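Local coordinates for enoyl-CoA hydratase (PDB 3T3W) that probably catalyses the reversible addition of water to the double bond of 2-enoyl-CoA thioesters, a step of fatty acid breakdown in the crotonase family, at the interface of chains A and B. Residues are numbered along the deposited sequence; one frame, centred on the assembly and turned at random. Chains: chain A/B, Enoyl-CoA hydratase.

Contact 1: the interface of chains A and B. Residues chain A 235, 238-239; chain B 169, 239-240, 243-244.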
# COMPACT_ATOMS: atom_id res chain seq x y z
N THR A 235 -9.72 -0.09 -7.13
CA THR A 235 -8.66 0.92 -7.14
C THR A 235 -8.56 1.62 -5.77
O THR A 235 -7.46 1.80 -5.24
CB THR A 235 -8.86 1.94 -8.25
OG1 THR A 235 -8.71 1.25 -9.51
CG2 THR A 235 -7.83 3.05 -8.15
N VAL A 238 -7.00 -0.77 -3.21
CA VAL A 238 -5.55 -0.84 -3.43
C VAL A 238 -4.85 0.42 -2.90
O VAL A 238 -3.76 0.36 -2.29
CB VAL A 238 -5.21 -1.12 -4.93
CG1 VAL A 238 -3.69 -0.97 -5.16
CG2 VAL A 238 -5.65 -2.53 -5.31
N GLN A 239 -5.50 1.55 -3.06
CA GLN A 239 -5.02 2.84 -2.53
C GLN A 239 -5.01 2.86 -1.00
O GLN A 239 -4.46 3.78 -0.42
CB GLN A 239 -5.87 4.01 -3.04
CG GLN A 239 -5.67 4.37 -4.51
CD GLN A 239 -6.60 5.50 -4.96
OE1 GLN A 239 -7.48 5.92 -4.22
NE2 GLN A 239 -6.44 5.97 -6.18
N TRP B 169 -7.99 7.60 -10.84
CA TRP B 169 -6.83 8.49 -10.58
C TRP B 169 -6.98 9.87 -11.17
O TRP B 169 -6.57 10.85 -10.54
CB TRP B 169 -5.56 7.90 -11.11
CG TRP B 169 -5.29 6.55 -10.50
CD1 TRP B 169 -5.69 5.33 -10.98
CD2 TRP B 169 -4.54 6.27 -9.30
NE1 TRP B 169 -5.27 4.32 -10.14
CE2 TRP B 169 -4.60 4.84 -9.10
CE3 TRP B 169 -3.84 7.05 -8.37
CZ2 TRP B 169 -3.95 4.22 -8.03
CZ3 TRP B 169 -3.21 6.42 -7.32
CH2 TRP B 169 -3.28 5.04 -7.14
N GLN B 239 1.43 4.92 -3.72
CA GLN B 239 -0.03 5.05 -3.47
C GLN B 239 -0.79 3.85 -4.01
O GLN B 239 -1.95 3.67 -3.62
CB GLN B 239 -0.63 6.30 -4.11
CG GLN B 239 -0.24 7.63 -3.43
CD GLN B 239 -0.80 8.86 -4.15
OE1 GLN B 239 -1.48 8.73 -5.17
NE2 GLN B 239 -0.56 10.04 -3.61
N GLY B 240 -0.23 3.10 -4.95
CA GLY B 240 -0.83 1.88 -5.42
C GLY B 240 -1.09 1.85 -6.92
O GLY B 240 -1.77 0.95 -7.39
N ALA B 243 -0.02 -1.42 -8.97
CA ALA B 243 -0.83 -2.55 -8.48
C ALA B 243 -2.30 -2.42 -8.86
O ALA B 243 -2.92 -3.37 -9.28
CB ALA B 243 -0.65 -2.72 -6.94
N ALA B 244 -2.82 -1.18 -8.82
CA ALA B 244 -4.23 -0.94 -9.18
C ALA B 244 -4.46 -1.16 -10.65
O ALA B 244 -5.46 -1.74 -11.04
CB ALA B 244 -4.73 0.44 -8.76
O HOH W 1 -6.42 1.86 -11.30
O HOH W 2 -3.16 5.81 -1.94
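Water 1 is the best-held polar atom here, gripped by two groups, one from each chain. The indole NE1 of B:Trp169 donates to it over 2.9 Å. That bond is moderately bent, with an angle of 149° at the hydrogen. The hydroxyl OG1 of A:Thr235 meets water 1 at 3.0 Å. The water lies in the plane of the indole, at its edge, where the ring N-H points. Threonine suits its place because its two branches divide the work. OG1, anti to the carbonyl carbon, turns to the water, while the methyl CG2 of A:Thr235, anti to the backbone N, reaches the pyrrole side of the indole, 3.5 Å from NE1 of B:Trp169.

A:Gln239, just past the end of helix 222-238, comes at the same tryptophan tip to tip. Its chain is extended beyond CG (chi2 177°), which carries the amide nitrogen NE2 of A:Gln239 to 3.3 Å above the ring plane of B:Trp169, offset toward the rim. The amide and ring planes stand 74° apart, so the amide does not lie flat on the indole; a polarised N-H over an electron-rich face would be a mildly favourable pairing. The aliphatic part adds packing: CG of A:Gln239 lies 3.6 Å from CH2 of B:Trp169. Within chain B, OE1 of B:Gln239 and CB of B:Ala244 lie at the rim of the indole, in its plane.

On the other flank the side chains are apolar. A:Val238 sends CG1, anti to its backbone N, into the turn between helices 222-239 and 241-263 of chain B, 3.5 Å from O of B:Gly240. This glycine takes a positive phi, easy without a side chain, and small B:Ala243 and B:Ala244 let the valine methyl come up close to their helix. No direct polar bond crosses the patch, but water 2 also bridges the chains, 2.9 Å from the backbone O of A:Gln239 and 3.0 Å from the backbone O of B:Gln239.

Contact 2: the interface of chains A and B. Residues chain A 217, 220-221, 224-225, 228-229; chain B 155-156, 158-160, 180-183.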
# COMPACT_ATOMS: atom_id res chain seq x y z
N ILE A 217 -28.86 4.52 -16.52
CA ILE A 217 -27.89 3.51 -16.10
C ILE A 217 -28.50 2.09 -16.18
O ILE A 217 -27.83 1.12 -16.57
CB ILE A 217 -27.38 3.81 -14.67
CG1 ILE A 217 -26.57 5.11 -14.70
CG2 ILE A 217 -26.51 2.67 -14.14
CD1 ILE A 217 -26.22 5.68 -13.33
N MET A 220 -27.99 -0.36 -19.10
CA MET A 220 -26.71 -0.97 -19.35
C MET A 220 -26.65 -2.43 -18.91
O MET A 220 -27.39 -2.84 -18.01
CB MET A 220 -25.60 -0.20 -18.61
CG MET A 220 -25.47 1.24 -19.00
SD MET A 220 -25.07 1.40 -20.76
CE MET A 220 -25.00 3.20 -20.83
N PRO A 221 -25.71 -3.18 -19.46
CA PRO A 221 -25.56 -4.61 -19.04
C PRO A 221 -25.17 -4.75 -17.57
O PRO A 221 -24.22 -4.08 -17.14
CB PRO A 221 -24.46 -5.13 -19.97
CG PRO A 221 -24.48 -4.23 -21.16
CD PRO A 221 -24.81 -2.86 -20.59
N ALA A 224 -21.42 -5.59 -16.73
CA ALA A 224 -20.55 -4.45 -16.98
C ALA A 224 -20.70 -3.32 -15.96
O ALA A 224 -19.72 -2.70 -15.56
CB ALA A 224 -20.76 -3.94 -18.39
N LEU A 225 -21.93 -3.03 -15.51
CA LEU A 225 -22.11 -2.11 -14.39
C LEU A 225 -21.40 -2.62 -13.13
O LEU A 225 -20.71 -1.88 -12.45
CB LEU A 225 -23.59 -1.89 -14.10
CG LEU A 225 -24.42 -1.14 -15.17
CD1 LEU A 225 -25.93 -1.19 -14.85
CD2 LEU A 225 -23.95 0.29 -15.37
N ALA A 228 -17.57 -2.26 -13.71
CA ALA A 228 -17.22 -0.82 -13.66
C ALA A 228 -17.13 -0.31 -12.24
O ALA A 228 -16.16 0.41 -11.87
CB ALA A 228 -18.19 0.03 -14.49
N LYS A 229 -18.12 -0.65 -11.43
CA LYS A 229 -18.11 -0.35 -10.03
C LYS A 229 -16.92 -0.97 -9.33
O LYS A 229 -16.25 -0.30 -8.53
CB LYS A 229 -19.41 -0.85 -9.38
CG LYS A 229 -19.50 -0.53 -7.89
CD LYS A 229 -20.87 -0.87 -7.34
CE LYS A 229 -20.95 -0.58 -5.85
NZ LYS A 229 -22.34 -0.17 -5.43
N VAL B 155 -18.88 0.18 -21.28
CA VAL B 155 -19.93 -0.60 -20.56
C VAL B 155 -21.01 -1.10 -21.52
O VAL B 155 -21.54 -2.19 -21.36
CB VAL B 155 -20.48 0.19 -19.37
CG1 VAL B 155 -21.83 -0.34 -18.85
CG2 VAL B 155 -19.43 0.25 -18.27
N LEU B 156 -21.28 -0.33 -22.56
CA LEU B 156 -22.25 -0.76 -23.62
C LEU B 156 -21.87 -2.08 -24.30
O LEU B 156 -22.75 -2.84 -24.76
CB LEU B 156 -22.35 0.32 -24.67
CG LEU B 156 -23.08 1.61 -24.30
CD1 LEU B 156 -22.77 2.71 -25.33
CD2 LEU B 156 -24.60 1.37 -24.20
N ASP B 158 -20.27 -4.48 -22.67
CA ASP B 158 -20.19 -5.40 -21.55
C ASP B 158 -18.86 -5.41 -20.81
O ASP B 158 -18.55 -6.36 -20.11
CB ASP B 158 -20.57 -6.84 -21.94
CG ASP B 158 -21.20 -7.66 -20.76
OD1 ASP B 158 -21.79 -7.13 -19.78
OD2 ASP B 158 -21.05 -8.92 -20.79
N ILE B 159 -18.10 -4.31 -20.90
CA ILE B 159 -16.80 -4.24 -20.29
C ILE B 159 -16.74 -3.08 -19.28
O ILE B 159 -17.25 -1.98 -19.56
CB ILE B 159 -15.75 -4.02 -21.38
CG1 ILE B 159 -15.88 -4.98 -22.57
CG2 ILE B 159 -14.37 -4.08 -20.80
CD1 ILE B 159 -15.68 -6.41 -22.20
N GLY B 160 -16.11 -3.33 -18.12
CA GLY B 160 -16.00 -2.35 -17.03
C GLY B 160 -14.87 -1.32 -17.23
O GLY B 160 -13.96 -1.25 -16.41
N LEU B 180 -18.57 5.92 -16.52
CA LEU B 180 -18.61 4.53 -16.93
C LEU B 180 -20.05 4.00 -16.98
O LEU B 180 -20.42 3.28 -17.93
CB LEU B 180 -17.75 3.63 -16.02
CG LEU B 180 -16.25 3.86 -16.20
CD1 LEU B 180 -15.48 3.12 -15.10
CD2 LEU B 180 -15.87 3.39 -17.63
N PHE B 181 -20.81 4.31 -15.95
CA PHE B 181 -22.18 3.81 -15.81
C PHE B 181 -23.09 4.39 -16.90
O PHE B 181 -24.02 3.74 -17.33
CB PHE B 181 -22.81 4.18 -14.46
CG PHE B 181 -22.22 3.51 -13.24
CD1 PHE B 181 -21.44 2.35 -13.29
CD2 PHE B 181 -22.58 4.00 -11.96
CE1 PHE B 181 -20.94 1.78 -12.11
CE2 PHE B 181 -22.09 3.43 -10.79
CZ PHE B 181 -21.30 2.31 -10.86
N THR B 182 -22.85 5.64 -17.31
CA THR B 182 -23.71 6.32 -18.31
C THR B 182 -23.16 6.31 -19.73
O THR B 182 -23.92 6.44 -20.72
CB THR B 182 -23.96 7.78 -17.93
OG1 THR B 182 -22.72 8.50 -17.95
CG2 THR B 182 -24.68 7.91 -16.54
N GLY B 183 -21.86 6.20 -19.87
CA GLY B 183 -21.22 6.38 -21.14
C GLY B 183 -21.15 7.80 -21.67
O GLY B 183 -20.88 7.99 -22.89
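Packing is tightest around A:Met220, which precedes helix 222-238 of chain A and fits between the 3-10 helix 154-157 and the end of helix 173-182 of chain B. Its chain bends at chi2 (-61°) and then runs straight to the methyl, a flexible shape well suited to an irregular groove. The side chain of A:Met220 crosses that of B:Val155 at about a right angle, its CB 3.8 Å from CG1 of B:Val155. The sulphur SD of A:Met220 comes within 3.5 Å of CD2 of B:Leu156. CG of A:Met220 rests 3.3 Å from the backbone O of B:Phe181, and the terminal CE approaches the backbone O of B:Thr182.

Beside it, small size is what counts. A:Ala224 puts CB against the backbone of B:Asp158, 3.5 Å from CA of B:Asp158, so that the helix can lie directly on the chain; one turn on, the backbone N and CA of A:Ala228 pass over CA of B:Gly160, while its CB turns to B:Leu180 and B:Val155. The gamma methyls of B:Val155 divide along this face: CG1 meets A:Met220 and A:Ala224, CG2 faces A:Ala228. A:Pro221 slides past B:Asp158 in the opposite direction, with CB near OD1. The carboxylate OD1 of B:Asp158 stands 3.4 Å from the backbone N of A:Ala224, too long to count as a hydrogen bond, yet its charge may sit comfortably at the N-terminal end of helix 222-238.

Around the ring of B:Phe181, as opposed to its carbonyl, the fit is looser. A:Ile217 crosses obliquely over the phenylalanine CB and also touches the methyl of B:Thr182, while CD2 of A:Leu225 approaches CD1 of B:Phe181 at 3.9 Å. The ring's low chi2 of -18° turns its rim toward helix 222-238. At this margin A:Lys229 loses little surface and takes part mainly through the foot of its chain, its ammonium pointing away. CB of A:Lys229 lies in the ring plane, at the edge, 4.0 Å from CZ of B:Phe181.

The C-alpha centres of contact 1 and contact 2 lie about 21 Å apart, yet one element joins them: helix 222-238 of chain A, whose first turns serve contact 2 and whose last turn serves contact 1. Chain B answers with different elements at each end. The two differ in character, contact 2 being the larger patch and made by van der Waals packing, contact 1 smaller and bridged by water. The two chains do not meet in strict two-fold symmetry, and the deposited assembly holds six copies; both fit a head-to-tail contact within a trimer of the hexamer typical of crotonases, in which the two ends would together fix the helix's tilt.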